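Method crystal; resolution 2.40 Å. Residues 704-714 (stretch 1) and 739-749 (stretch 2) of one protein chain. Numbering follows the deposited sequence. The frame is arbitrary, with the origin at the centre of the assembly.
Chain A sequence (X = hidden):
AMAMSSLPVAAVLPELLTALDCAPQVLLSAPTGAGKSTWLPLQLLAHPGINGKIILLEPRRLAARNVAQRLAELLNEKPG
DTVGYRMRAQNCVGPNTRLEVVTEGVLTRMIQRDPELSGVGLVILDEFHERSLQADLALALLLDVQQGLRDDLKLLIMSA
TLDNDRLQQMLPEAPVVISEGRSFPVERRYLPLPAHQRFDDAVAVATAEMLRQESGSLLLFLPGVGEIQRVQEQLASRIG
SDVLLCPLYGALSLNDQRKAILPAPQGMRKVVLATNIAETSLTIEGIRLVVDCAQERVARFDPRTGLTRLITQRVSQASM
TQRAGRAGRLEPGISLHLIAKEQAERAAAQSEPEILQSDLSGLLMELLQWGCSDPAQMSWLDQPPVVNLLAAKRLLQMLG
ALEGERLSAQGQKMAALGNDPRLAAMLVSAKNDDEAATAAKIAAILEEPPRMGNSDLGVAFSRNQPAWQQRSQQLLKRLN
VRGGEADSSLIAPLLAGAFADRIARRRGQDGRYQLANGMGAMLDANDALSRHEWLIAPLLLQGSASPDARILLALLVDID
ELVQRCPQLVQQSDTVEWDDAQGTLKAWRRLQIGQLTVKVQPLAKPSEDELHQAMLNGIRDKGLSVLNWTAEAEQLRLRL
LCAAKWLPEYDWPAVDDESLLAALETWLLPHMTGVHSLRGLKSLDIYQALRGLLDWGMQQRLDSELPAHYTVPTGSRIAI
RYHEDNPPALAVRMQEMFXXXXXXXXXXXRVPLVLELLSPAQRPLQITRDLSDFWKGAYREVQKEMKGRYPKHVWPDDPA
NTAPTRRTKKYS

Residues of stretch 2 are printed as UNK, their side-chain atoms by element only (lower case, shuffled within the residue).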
# COMPACT_ATOMS: atom_id res chain seq x y z
N SER A 704 -28.05 -18.53 -27.87
CA SER A 704 -27.89 -18.27 -29.29
C SER A 704 -26.41 -18.19 -29.74
O SER A 704 -26.06 -18.72 -30.80
CB SER A 704 -28.60 -16.97 -29.67
OG SER A 704 -28.28 -16.65 -31.01
N GLU A 705 -25.57 -17.54 -28.94
CA GLU A 705 -24.20 -17.29 -29.34
C GLU A 705 -23.25 -18.41 -28.94
O GLU A 705 -22.25 -18.64 -29.60
CB GLU A 705 -23.70 -15.97 -28.77
CG GLU A 705 -24.43 -14.76 -29.31
CD GLU A 705 -24.53 -14.78 -30.84
OE1 GLU A 705 -23.55 -15.17 -31.51
OE2 GLU A 705 -25.59 -14.39 -31.37
N LEU A 706 -23.58 -19.10 -27.84
CA LEU A 706 -22.83 -20.29 -27.43
C LEU A 706 -23.81 -21.42 -27.19
O LEU A 706 -23.97 -21.87 -26.06
CB LEU A 706 -22.00 -20.03 -26.17
CG LEU A 706 -20.73 -19.18 -26.29
CD1 LEU A 706 -21.04 -17.67 -26.39
CD2 LEU A 706 -19.81 -19.45 -25.09
N PRO A 707 -24.45 -21.89 -28.26
CA PRO A 707 -25.53 -22.88 -28.18
C PRO A 707 -25.05 -24.24 -27.72
O PRO A 707 -23.89 -24.60 -28.00
CB PRO A 707 -26.04 -22.95 -29.63
CG PRO A 707 -24.79 -22.68 -30.45
CD PRO A 707 -24.03 -21.63 -29.66
N ALA A 708 -25.91 -24.99 -27.03
CA ALA A 708 -25.54 -26.32 -26.56
C ALA A 708 -25.43 -27.28 -27.72
O ALA A 708 -24.62 -28.21 -27.68
CB ALA A 708 -26.55 -26.85 -25.52
N HIS A 709 -26.26 -27.07 -28.74
CA HIS A 709 -26.26 -27.88 -29.96
C HIS A 709 -26.13 -27.01 -31.19
O HIS A 709 -26.63 -25.88 -31.21
CB HIS A 709 -27.54 -28.70 -30.07
CG HIS A 709 -27.67 -29.76 -29.03
ND1 HIS A 709 -28.16 -29.51 -27.77
CD2 HIS A 709 -27.37 -31.08 -29.07
CE1 HIS A 709 -28.15 -30.63 -27.07
NE2 HIS A 709 -27.68 -31.60 -27.83
N TYR A 710 -25.47 -27.54 -32.22
CA TYR A 710 -25.39 -26.89 -33.53
C TYR A 710 -26.25 -27.70 -34.53
O TYR A 710 -26.19 -28.94 -34.54
CB TYR A 710 -23.93 -26.77 -33.99
CG TYR A 710 -23.74 -26.03 -35.30
CD1 TYR A 710 -23.63 -24.64 -35.32
CD2 TYR A 710 -23.66 -26.71 -36.52
CE1 TYR A 710 -23.46 -23.94 -36.52
CE2 TYR A 710 -23.49 -26.03 -37.73
CZ TYR A 710 -23.39 -24.64 -37.72
OH TYR A 710 -23.23 -23.96 -38.90
N THR A 711 -27.07 -27.02 -35.33
CA THR A 711 -27.84 -27.70 -36.38
C THR A 711 -27.03 -27.77 -37.68
O THR A 711 -26.72 -26.75 -38.28
CB THR A 711 -29.19 -27.01 -36.69
OG1 THR A 711 -29.93 -26.83 -35.49
CG2 THR A 711 -30.00 -27.86 -37.68
N VAL A 712 -26.68 -28.99 -38.09
CA VAL A 712 -25.89 -29.20 -39.31
C VAL A 712 -26.79 -29.20 -40.57
O VAL A 712 -28.02 -29.15 -40.45
CB VAL A 712 -25.08 -30.52 -39.20
CG1 VAL A 712 -23.97 -30.37 -38.18
CG2 VAL A 712 -26.00 -31.66 -38.83
N PRO A 713 -26.20 -29.23 -41.77
CA PRO A 713 -27.04 -29.17 -42.98
C PRO A 713 -28.16 -30.22 -43.09
O PRO A 713 -29.18 -29.90 -43.70
CB PRO A 713 -26.02 -29.36 -44.10
CG PRO A 713 -24.79 -28.66 -43.56
CD PRO A 713 -24.78 -28.97 -42.09
N THR A 714 -27.99 -31.41 -42.53
CA THR A 714 -29.03 -32.42 -42.60
C THR A 714 -30.21 -32.10 -41.71
O THR A 714 -31.27 -32.70 -41.84
CB THR A 714 -28.50 -33.82 -42.22
OG1 THR A 714 -27.94 -33.79 -40.90
CG2 THR A 714 -27.44 -34.26 -43.21
N UNK A 739 -22.75 -29.79 -48.34
CA UNK A 739 -23.55 -28.63 -48.70
C UNK A 739 -23.09 -27.37 -47.99
O UNK A 739 -23.47 -26.25 -48.37
N UNK A 740 -22.27 -27.55 -46.95
CA UNK A 740 -21.70 -26.44 -46.20
C UNK A 740 -20.31 -26.09 -46.73
O UNK A 740 -19.39 -26.90 -46.69
c UNK A 740 -21.08 -25.68 -43.83
o UNK A 740 -21.52 -23.59 -44.90
c UNK A 740 -21.84 -24.38 -43.98
c UNK A 740 -21.65 -26.79 -44.70
o UNK A 740 -22.75 -24.12 -43.16
N UNK A 741 -20.17 -24.87 -47.25
CA UNK A 741 -18.91 -24.45 -47.85
C UNK A 741 -18.02 -23.79 -46.82
O UNK A 741 -16.80 -23.72 -46.99
c UNK A 741 -19.17 -23.50 -49.00
N UNK A 742 -18.63 -23.31 -45.74
CA UNK A 742 -17.94 -22.49 -44.75
C UNK A 742 -17.95 -23.14 -43.38
O UNK A 742 -19.01 -23.49 -42.86
c UNK A 742 -18.57 -21.10 -44.65
o UNK A 742 -18.45 -20.43 -45.91
c UNK A 742 -17.88 -20.27 -43.61
N UNK A 743 -16.77 -23.31 -42.80
CA UNK A 743 -16.65 -23.86 -41.46
C UNK A 743 -17.60 -23.16 -40.48
O UNK A 743 -17.62 -21.93 -40.40
c UNK A 743 -15.21 -23.76 -40.95
o UNK A 743 -14.35 -25.82 -40.10
n UNK A 743 -15.31 -24.44 -38.60
c UNK A 743 -14.91 -24.76 -39.84
N UNK A 744 -18.43 -23.94 -39.77
CA UNK A 744 -19.36 -23.40 -38.76
C UNK A 744 -18.67 -22.51 -37.72
O UNK A 744 -17.51 -22.73 -37.40
c UNK A 744 -18.62 -25.38 -39.99
c UNK A 744 -19.82 -25.72 -39.14
c UNK A 744 -19.93 -24.66 -38.09
N UNK A 745 -19.39 -21.51 -37.22
CA UNK A 745 -18.85 -20.63 -36.19
C UNK A 745 -19.92 -20.25 -35.19
O UNK A 745 -21.10 -20.23 -35.52
c UNK A 745 -17.16 -19.59 -37.74
c UNK A 745 -18.28 -19.32 -36.76
o UNK A 745 -19.32 -18.57 -37.40
N UNK A 746 -19.48 -19.94 -33.97
CA UNK A 746 -20.38 -19.45 -32.94
C UNK A 746 -19.84 -18.11 -32.43
O UNK A 746 -18.90 -17.57 -33.01
c UNK A 746 -19.12 -21.70 -30.05
c UNK A 746 -21.04 -21.76 -32.29
c UNK A 746 -19.12 -20.66 -31.14
c UNK A 746 -20.49 -20.45 -31.78
N UNK A 747 -20.44 -17.59 -31.35
CA UNK A 747 -19.96 -16.37 -30.69
C UNK A 747 -19.92 -15.18 -31.65
O UNK A 747 -18.88 -14.58 -31.86
c UNK A 747 -18.57 -16.61 -30.05
N UNK A 748 -21.07 -14.85 -32.25
CA UNK A 748 -21.17 -13.77 -33.22
C UNK A 748 -20.16 -13.91 -34.35
O UNK A 748 -19.58 -12.91 -34.80
c UNK A 748 -21.01 -12.40 -32.52
o UNK A 748 -21.24 -9.94 -31.15
n UNK A 748 -22.73 -10.70 -29.65
c UNK A 748 -21.99 -10.83 -30.74
c UNK A 748 -22.09 -12.17 -31.45
N UNK A 749 -19.93 -15.14 -34.81
CA UNK A 749 -19.01 -15.38 -35.92
C UNK A 749 -17.52 -15.32 -35.60
O UNK A 749 -16.68 -15.37 -36.48
O HOH W 1 -23.12 -25.59 -41.04
O HOH W 2 -21.92 -21.27 -38.59

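Position 739 has no side-chain atoms, so it is Gly739. Its phi of 103° would jam a CB against the carbonyl O of the preceding residue, which by itself calls for glycine.

Position 740 carries three carbons in a chain, the third bearing two oxygens, a carboxylate after two methylenes, and its CB lies 3.8 Å from Pro713 CG; this is Glu740. OE1 accepts a hydrogen bond from the backbone N of position 742 at 3.0 Å. OE2 takes a hydrogen bond from water 1 (2.6 Å), which is also bonded to Tyr710 OH at 2.7 Å. The side chain is long enough to lay its CB against Pro713 while its carboxylate binds water 1 and the N of position 742.

At 741 a single carbon, out of reach of stretch 1, marks Ala741, whose small side chain is compatible with exposure. At 742 one carbon carries an oxygen and a carbon, also out of reach: the branched pattern of Thr742, whose hydroxyl is at ease in an exposed place.

Position 743 has two carbons, the second bearing an oxygen and a nitrogen, and touches nothing on stretch 1: Asn743. Its amide ND2 donates to the backbone O of 744 at 3.0 Å, and both polar ends are also satisfied elsewhere in the structure, which suits a buried amide.

At 744 three carbons close a ring onto the backbone N, and CB sits 3.5 Å from both Tyr710 OH and Tyr710 CZ, an oblique contact. This is Pro744, whose ring offers Tyr710 a compact apolar surface.

Position 745 again has one carbon bearing an oxygen and a carbon. Its CB points away from stretch 1, but its backbone N donates to water 2 (2.9 Å), which is bonded to Tyr710 OH at 3.0 Å. This is Thr745, its polar side chain suiting a partly exposed place.

Position 746 has four carbons, forked at the first, with one arm two carbons long. A side-chain carbon packs 4.0 Å from Pro707 CD; this is Ile746, apolar and buried. Its CB also approaches Glu705 O to 3.3 Å, beside the hydrogen bond that O receives from 747.

The lone carbon at 747 points away, so the backbone makes the contact: N donates to Glu705 O at 2.7 Å. This is Ala747.

Position 748 has three carbons, the third bearing an oxygen and a nitrogen, and its backbone N donates to Glu705 OE1 at 2.6 Å: Gln748, whose exposed amide has its NE2 bonded elsewhere in the structure. Position 749, without side-chain atoms and with positive phi, is Gly749.

The contact works at two polar sites. Glu705, at the end of its helix, receives two successive backbone amides through its carbonyl and carboxylate; Tyr710 reaches stretch 2 through two waters. Ile746 packs on Pro707, Pro744 on Tyr710 and Glu740 CB on Pro713.

Stretch 2 (739-749) GEATNPTIAQG
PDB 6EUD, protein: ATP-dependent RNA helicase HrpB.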